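Local coordinates for protein alpha-pyrone synthesis polyketide synthase-like Pks18 (Mycobacterium tuberculosis, PDB 1TED) that probably extends medium- and long-chain aliphatic acyl-CoA starters with malonyl-CoA to make tri- and tetraketide alpha-pyrones, as a homodimeric type III polyketide synthase of the thiolase fold, at residues Gly234-Gln237 and Val238-Leu242; His112-Pro115 and Leu116-Val120; Ala363-Lys367 and Ala368-Gly372. One frame throughout, in Å; residues are numbered along the deposited sequence.

Contact 1: residues Gly234-Gln237 and Val238-Leu242; sequences GASQ and VQEKL
Gln237 and Glu240 begin and end a type I beta turn, the compact means by which the chain leaves the strand 226-236 and reverses its course. The backbone bond that can be stated runs from Glu240 N to Gln237 O over 2.7 Å, with an N-H...O angle of 165°, although the place of that carbonyl oxygen is less certain than such a length implies, because the model is crowded around it. Val238 and Gln239 fill the two middle positions of the turn.

Side-chain contacts lie on the flanks of the turn. The side chains of Gln237 and Val238 cross at about a right angle, and Gln237 CB also comes near the aliphatic part of Glu240, a contact left doubtful by the same crowding. Beyond the turn the chain comes back beside the end of the strand: the hydroxyl of Ser236, anti to its own backbone N (chi1 171°), meets two aliphatic groups, Leu242 CD2 at 3.5 Å and Glu240 CB at 3.9 Å from Ser236 OG. These are van der Waals contacts.

The loop joins the strand 226-236 to the strand 247-256 at the surface. Between those two strands in the sheet order runs the strand 32-41, which pairs with Ser236 through Val32; the side chains of Ser236 and Leu242 both rest on Val34, and that of Val238 on Val32.

Contact 2: residues His112-Pro115 and Leu116-Val120; sequences HAVP and LAVDV
Ala113 O accepts from Ala117 N at 2.8 Å, the shortest of three successive i to i+4 bonds that carry the alpha-helix 102-125 past a proline. This helix packs on the large sheet of the thiolase fold. The N-H...O angle is 162°, and the donor stands nearly along the C=O axis. One residue on, Val118 N reaches Val114 O at 2.9 Å with similar straightness. The third bond, Asp119 N to Pro115 O, is 3.0 Å long and more bent at the acceptor: the donor is tilted 29° from the carbonyl plane. Pro115 has no N-H to give to the preceding turn, and the helix is kinked there, yet its own carbonyl still takes part in the regular pattern.

Along one flank Val114 and Val118 lie side by side and point the same way. Each valine sets CG1 anti to its backbone N and CG2 anti to its carbonyl carbon, so that CG1 of Val114 faces CG2 of Val118 at 4.1 Å. Ala117 turns its methyl over the preceding turn, CB 3.4 Å from Ala113 O. Asp119 has its carboxylate engaged further along the helix, in a salt bridge with Arg123.

On the sheet side, Leu116 rests on Ile202 and Cys228 and Val120 also on Cys228, while Ala113, Ala117 and Val118 meet the helix 151-159. At the valine flank the nearest approach of the Val118 side chain is to the backbone: Val118 CG2 sits 3.2 Å from Val114 O.

Contact 3: residues Ala363-Lys367 and Ala368-Gly372; sequences AESAK and AISTG
Glu364 reaches across a surface loop to Ser370, the first residue of the strand 370-378, closing the link that leads from the helix 349-361 into the large sheet of the thiolase fold. Ser370 OG gives its hydrogen to Glu364 OE2 at 2.8 Å and uses the syn lone pair of the carboxylate oxygen.

The reach depends on a folded glutamate. Its CG stands between the backbone N and the carbonyl carbon (chi1 75°), and a second bend at chi2, -55°, curls the chain and brings the carboxylate near the start of the strand. The serine answers with OG anti to its carbonyl carbon, beside the backbone N. Ser365 supplies a second hydroxyl from within the loop, OG to Glu364 OE2 2.7 Å, but it approaches from above the carboxylate plane, 36° out of it. Two hydroxyls thus grip one oxygen from different directions and restrain the rotation of the group.

The other oxygen is engaged as well: Glu364 OE1 forms a salt bridge with Arg392, whose NE also hydrogen-bonds to Ser370 OG. This guanidinium would be expected to favour the ionised carboxylate. Lys367, the last residue before Ala368, ends in a salt bridge with Asp308.

Ser370 also pairs through its backbone with Ile390 of the neighbouring strand. The same hydroxyl bond to the glutamate brings Ser370 CB to 3.3 Å from Glu364 OE2.

How the contacts relate
The three contacts illustrate how local bonding varies with position in one fold. Contacts 1 and 3 are surface features at the ends of strands of the same large sheet: contact 1 leaves the strand 226-236 and contact 3 enters the strand 370-378. Their centres are about 19 Å apart and their nearest atoms about 8 Å. Contact 1 rests on a beta turn, whereas contact 3 is built on a carboxylate gripped by hydroxyls and an arginine. Contact 2, partly buried and about 31 Å from contact 1 between centres, replaces both with regular helical bonds and apolar packing against the sheet that includes the strand 226-236.

Contact 1: residues Gly234-Gln237 and Val238-Leu242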
loop_
_atom_site.group_PDB
_atom_site.type_symbol
_atom_site.label_atom_id
_atom_site.label_comp_id
_atom_site.label_asym_id
_atom_site.label_seq_id
_atom_site.Cartn_x
_atom_site.Cartn_y
_atom_site.Cartn_z
ATOM N N GLY A 234 -5.296 12.450 -15.229
ATOM C CA GLY A 234 -4.392 13.268 -16.009
ATOM C C GLY A 234 -4.422 14.687 -15.475
ATOM O O GLY A 234 -5.368 15.076 -14.793
ATOM N N ALA A 235 -3.380 15.457 -15.768
ATOM C CA ALA A 235 -3.299 16.841 -15.324
ATOM C C ALA A 235 -3.937 17.696 -16.405
ATOM O O ALA A 235 -3.865 17.362 -17.586
ATOM C CB ALA A 235 -1.844 17.248 -15.117
ATOM N N SER A 236 -4.565 18.791 -16.005
ATOM C CA SER A 236 -5.228 19.668 -16.961
ATOM C C SER A 236 -5.067 21.130 -16.560
ATOM O O SER A 236 -5.103 21.460 -15.370
ATOM C CB SER A 236 -6.712 19.296 -17.045
ATOM O OG SER A 236 -7.444 20.242 -17.801
ATOM N N GLN A 237 -4.887 21.992 -17.559
ATOM C CA GLN A 237 -4.713 23.432 -17.349
ATOM C C GLN A 237 -6.085 24.089 -17.128
ATOM O O GLN A 237 -6.988 23.958 -17.950
ATOM C CB GLN A 237 -4.008 24.033 -18.569
ATOM C CG GLN A 237 -3.383 25.418 -18.361
ATOM C CD GLN A 237 -4.395 26.563 -18.418
ATOM O OE1 GLN A 237 -5.105 26.742 -19.416
ATOM N NE2 GLN A 237 -4.454 27.348 -17.347
ATOM N N VAL A 238 -6.224 24.807 -16.017
ATOM C CA VAL A 238 -7.483 25.447 -15.634
ATOM C C VAL A 238 -8.312 26.199 -16.675
ATOM O O VAL A 238 -9.520 26.382 -16.479
ATOM C CB VAL A 238 -7.279 26.375 -14.413
ATOM C CG1 VAL A 238 -6.818 25.549 -13.225
ATOM C CG2 VAL A 238 -6.270 27.471 -14.731
ATOM N N GLN A 239 -7.702 26.642 -17.772
ATOM C CA GLN A 239 -8.467 27.354 -18.801
ATOM C C GLN A 239 -9.004 26.410 -19.886
ATOM O O GLN A 239 -9.765 26.823 -20.766
ATOM C CB GLN A 239 -7.604 28.431 -19.454
ATOM C CG GLN A 239 -7.138 29.508 -18.513
ATOM C CD GLN A 239 -5.985 30.301 -19.089
ATOM O OE1 GLN A 239 -6.137 31.036 -20.070
ATOM N NE2 GLN A 239 -4.815 30.147 -18.489
ATOM N N GLU A 240 -8.607 25.144 -19.814
ATOM C CA GLU A 240 -9.031 24.151 -20.788
ATOM C C GLU A 240 -10.523 23.874 -20.667
ATOM O O GLU A 240 -11.008 23.535 -19.588
ATOM C CB GLU A 240 -8.266 22.843 -20.572
ATOM C CG GLU A 240 -6.747 22.977 -20.504
ATOM C CD GLU A 240 -6.088 23.112 -21.865
ATOM O OE1 GLU A 240 -6.281 22.208 -22.710
ATOM O OE2 GLU A 240 -5.368 24.113 -22.086
ATOM N N LYS A 241 -11.255 24.021 -21.765
ATOM C CA LYS A 241 -12.686 23.737 -21.738
ATOM C C LYS A 241 -12.839 22.226 -21.842
ATOM O O LYS A 241 -12.729 21.650 -22.928
ATOM C CB LYS A 241 -13.404 24.441 -22.897
ATOM C CG LYS A 241 -13.464 25.957 -22.723
ATOM C CD LYS A 241 -14.242 26.661 -23.824
ATOM C CE LYS A 241 -14.321 28.161 -23.536
ATOM N NZ LYS A 241 -15.075 28.949 -24.559
ATOM N N LEU A 242 -13.072 21.587 -20.698
ATOM C CA LEU A 242 -13.207 20.139 -20.640
ATOM C C LEU A 242 -14.530 19.676 -21.239
ATOM O O LEU A 242 -15.524 20.410 -21.225
ATOM C CB LEU A 242 -13.091 19.659 -19.186
ATOM C CG LEU A 242 -11.838 20.041 -18.379
ATOM C CD1 LEU A 242 -12.100 19.820 -16.903
ATOM C CD2 LEU A 242 -10.643 19.220 -18.829
#

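Contact 2: residues His112-Pro115 and Leu116-Val120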
loop_
_atom_site.group_PDB
_atom_site.type_symbol
_atom_site.label_atom_id
_atom_site.label_comp_id
_atom_site.label_asym_id
_atom_site.label_seq_id
_atom_site.Cartn_x
_atom_site.Cartn_y
_atom_site.Cartn_z
ATOM N N HIS A 112 -9.246 -15.002 -9.626
ATOM C CA HIS A 112 -10.420 -14.250 -10.082
ATOM C C HIS A 112 -10.198 -12.751 -10.221
ATOM O O HIS A 112 -10.860 -12.100 -11.029
ATOM C CB HIS A 112 -11.624 -14.479 -9.155
ATOM C CG HIS A 112 -12.214 -15.849 -9.258
ATOM N ND1 HIS A 112 -11.798 -16.901 -8.472
ATOM C CD2 HIS A 112 -13.170 -16.347 -10.077
ATOM C CE1 HIS A 112 -12.471 -17.989 -8.802
ATOM N NE2 HIS A 112 -13.311 -17.680 -9.773
ATOM N N ALA A 113 -9.274 -12.197 -9.442
ATOM C CA ALA A 113 -9.030 -10.758 -9.495
ATOM C C ALA A 113 -8.402 -10.299 -10.813
ATOM O O ALA A 113 -8.827 -9.294 -11.396
ATOM C CB ALA A 113 -8.158 -10.325 -8.305
ATOM N N VAL A 114 -7.410 -11.050 -11.286
ATOM C CA VAL A 114 -6.704 -10.716 -12.519
ATOM C C VAL A 114 -7.615 -10.471 -13.725
ATOM O O VAL A 114 -7.589 -9.394 -14.316
ATOM C CB VAL A 114 -5.665 -11.814 -12.873
ATOM C CG1 VAL A 114 -5.031 -11.522 -14.233
ATOM C CG2 VAL A 114 -4.604 -11.894 -11.774
ATOM N N PRO A 115 -8.424 -11.472 -14.112
ATOM C CA PRO A 115 -9.332 -11.320 -15.259
ATOM C C PRO A 115 -10.219 -10.079 -15.142
ATOM O O PRO A 115 -10.365 -9.307 -16.092
ATOM C CB PRO A 115 -10.162 -12.603 -15.214
ATOM C CG PRO A 115 -9.231 -13.581 -14.610
ATOM C CD PRO A 115 -8.555 -12.812 -13.517
ATOM N N LEU A 116 -10.810 -9.903 -13.963
ATOM C CA LEU A 116 -11.696 -8.778 -13.714
ATOM C C LEU A 116 -11.001 -7.421 -13.752
ATOM O O LEU A 116 -11.530 -6.473 -14.325
ATOM C CB LEU A 116 -12.402 -8.955 -12.366
ATOM C CG LEU A 116 -13.417 -7.865 -12.006
ATOM C CD1 LEU A 116 -14.531 -7.831 -13.041
ATOM C CD2 LEU A 116 -13.980 -8.145 -10.634
ATOM N N ALA A 117 -9.821 -7.329 -13.140
ATOM C CA ALA A 117 -9.076 -6.066 -13.113
ATOM C C ALA A 117 -8.523 -5.714 -14.493
ATOM O O ALA A 117 -8.521 -4.550 -14.883
ATOM C CB ALA A 117 -7.937 -6.136 -12.084
ATOM N N VAL A 118 -8.052 -6.717 -15.226
ATOM C CA VAL A 118 -7.535 -6.486 -16.566
ATOM C C VAL A 118 -8.674 -5.975 -17.452
ATOM O O VAL A 118 -8.499 -5.032 -18.221
ATOM C CB VAL A 118 -6.937 -7.784 -17.161
ATOM C CG1 VAL A 118 -6.688 -7.623 -18.665
ATOM C CG2 VAL A 118 -5.630 -8.121 -16.439
ATOM N N ASP A 119 -9.847 -6.574 -17.321
ATOM C CA ASP A 119 -10.988 -6.156 -18.116
ATOM C C ASP A 119 -11.442 -4.721 -17.813
ATOM O O ASP A 119 -11.596 -3.910 -18.725
ATOM C CB ASP A 119 -12.142 -7.145 -17.913
ATOM C CG ASP A 119 -13.457 -6.656 -18.509
ATOM O OD1 ASP A 119 -13.438 -5.978 -19.560
ATOM O OD2 ASP A 119 -14.516 -6.973 -17.927
ATOM N N VAL A 120 -11.634 -4.399 -16.536
ATOM C CA VAL A 120 -12.089 -3.056 -16.150
ATOM C C VAL A 120 -11.087 -1.964 -16.515
ATOM O O VAL A 120 -11.476 -0.908 -17.018
ATOM C CB VAL A 120 -12.408 -3.001 -14.641
ATOM C CG1 VAL A 120 -12.820 -1.591 -14.230
ATOM C CG2 VAL A 120 -13.526 -3.986 -14.327
#

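Contact 3: residues Ala363-Lys367 and Ala368-Gly372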
loop_
_atom_site.group_PDB
_atom_site.type_symbol
_atom_site.label_atom_id
_atom_site.label_comp_id
_atom_site.label_asym_id
_atom_site.label_seq_id
_atom_site.Cartn_x
_atom_site.Cartn_y
_atom_site.Cartn_z
ATOM N N ALA A 363 -27.380 13.393 -15.021
ATOM C CA ALA A 363 -27.361 14.681 -14.339
ATOM C C ALA A 363 -28.479 14.760 -13.303
ATOM O O ALA A 363 -29.591 14.296 -13.546
ATOM C CB ALA A 363 -27.511 15.805 -15.361
ATOM N N GLU A 364 -28.177 15.355 -12.151
ATOM C CA GLU A 364 -29.151 15.492 -11.068
ATOM C C GLU A 364 -29.900 16.815 -11.170
ATOM O O GLU A 364 -30.868 17.053 -10.450
ATOM C CB GLU A 364 -28.443 15.413 -9.712
ATOM C CG GLU A 364 -27.658 16.669 -9.318
ATOM C CD GLU A 364 -26.624 17.104 -10.351
ATOM O OE1 GLU A 364 -25.922 16.234 -10.911
ATOM O OE2 GLU A 364 -26.501 18.324 -10.590
ATOM N N SER A 365 -29.436 17.676 -12.066
ATOM C CA SER A 365 -30.051 18.978 -12.272
ATOM C C SER A 365 -29.672 19.466 -13.661
ATOM O O SER A 365 -28.945 18.787 -14.385
ATOM C CB SER A 365 -29.562 19.974 -11.221
ATOM O OG SER A 365 -28.185 20.251 -11.395
ATOM N N ALA A 366 -30.152 20.651 -14.020
ATOM C CA ALA A 366 -29.885 21.212 -15.335
ATOM C C ALA A 366 -28.700 22.168 -15.392
ATOM O O ALA A 366 -28.342 22.651 -16.463
ATOM C CB ALA A 366 -31.133 21.913 -15.852
ATOM N N LYS A 367 -28.082 22.439 -14.253
ATOM C CA LYS A 367 -26.952 23.357 -14.239
ATOM C C LYS A 367 -25.722 22.745 -14.886
ATOM O O LYS A 367 -25.444 21.564 -14.706
ATOM C CB LYS A 367 -26.646 23.791 -12.801
ATOM C CG LYS A 367 -26.473 22.642 -11.828
ATOM C CD LYS A 367 -26.774 23.060 -10.394
ATOM C CE LYS A 367 -25.793 24.094 -9.872
ATOM N NZ LYS A 367 -26.055 24.403 -8.433
ATOM N N ALA A 368 -25.008 23.552 -15.668
ATOM C CA ALA A 368 -23.787 23.104 -16.326
ATOM C C ALA A 368 -22.755 23.098 -15.217
ATOM O O ALA A 368 -22.466 24.143 -14.644
ATOM C CB ALA A 368 -23.381 24.079 -17.408
ATOM N N ILE A 369 -22.216 21.921 -14.923
ATOM C CA ILE A 369 -21.233 21.706 -13.859
ATOM C C ILE A 369 -21.927 21.454 -12.526
ATOM O O ILE A 369 -22.480 22.359 -11.904
ATOM C CB ILE A 369 -20.250 22.894 -13.655
ATOM C CG1 ILE A 369 -19.489 23.194 -14.939
ATOM C CG2 ILE A 369 -19.246 22.545 -12.544
ATOM C CD1 ILE A 369 -18.432 24.269 -14.769
ATOM N N SER A 370 -21.897 20.202 -12.093
ATOM C CA SER A 370 -22.498 19.816 -10.828
ATOM C C SER A 370 -21.342 19.697 -9.837
ATOM O O SER A 370 -20.293 19.148 -10.170
ATOM C CB SER A 370 -23.215 18.477 -10.992
ATOM O OG SER A 370 -24.103 18.537 -12.093
ATOM N N THR A 371 -21.508 20.230 -8.635
ATOM C CA THR A 371 -20.436 20.150 -7.650
ATOM C C THR A 371 -20.781 19.093 -6.618
ATOM O O THR A 371 -21.863 19.112 -6.052
ATOM C CB THR A 371 -20.221 21.508 -6.949
ATOM O OG1 THR A 371 -19.765 22.462 -7.910
ATOM C CG2 THR A 371 -19.188 21.394 -5.835
ATOM N N GLY A 372 -19.859 18.179 -6.360
ATOM C CA GLY A 372 -20.154 17.146 -5.394
ATOM C C GLY A 372 -19.046 16.834 -4.416
ATOM O O GLY A 372 -17.891 17.216 -4.604
#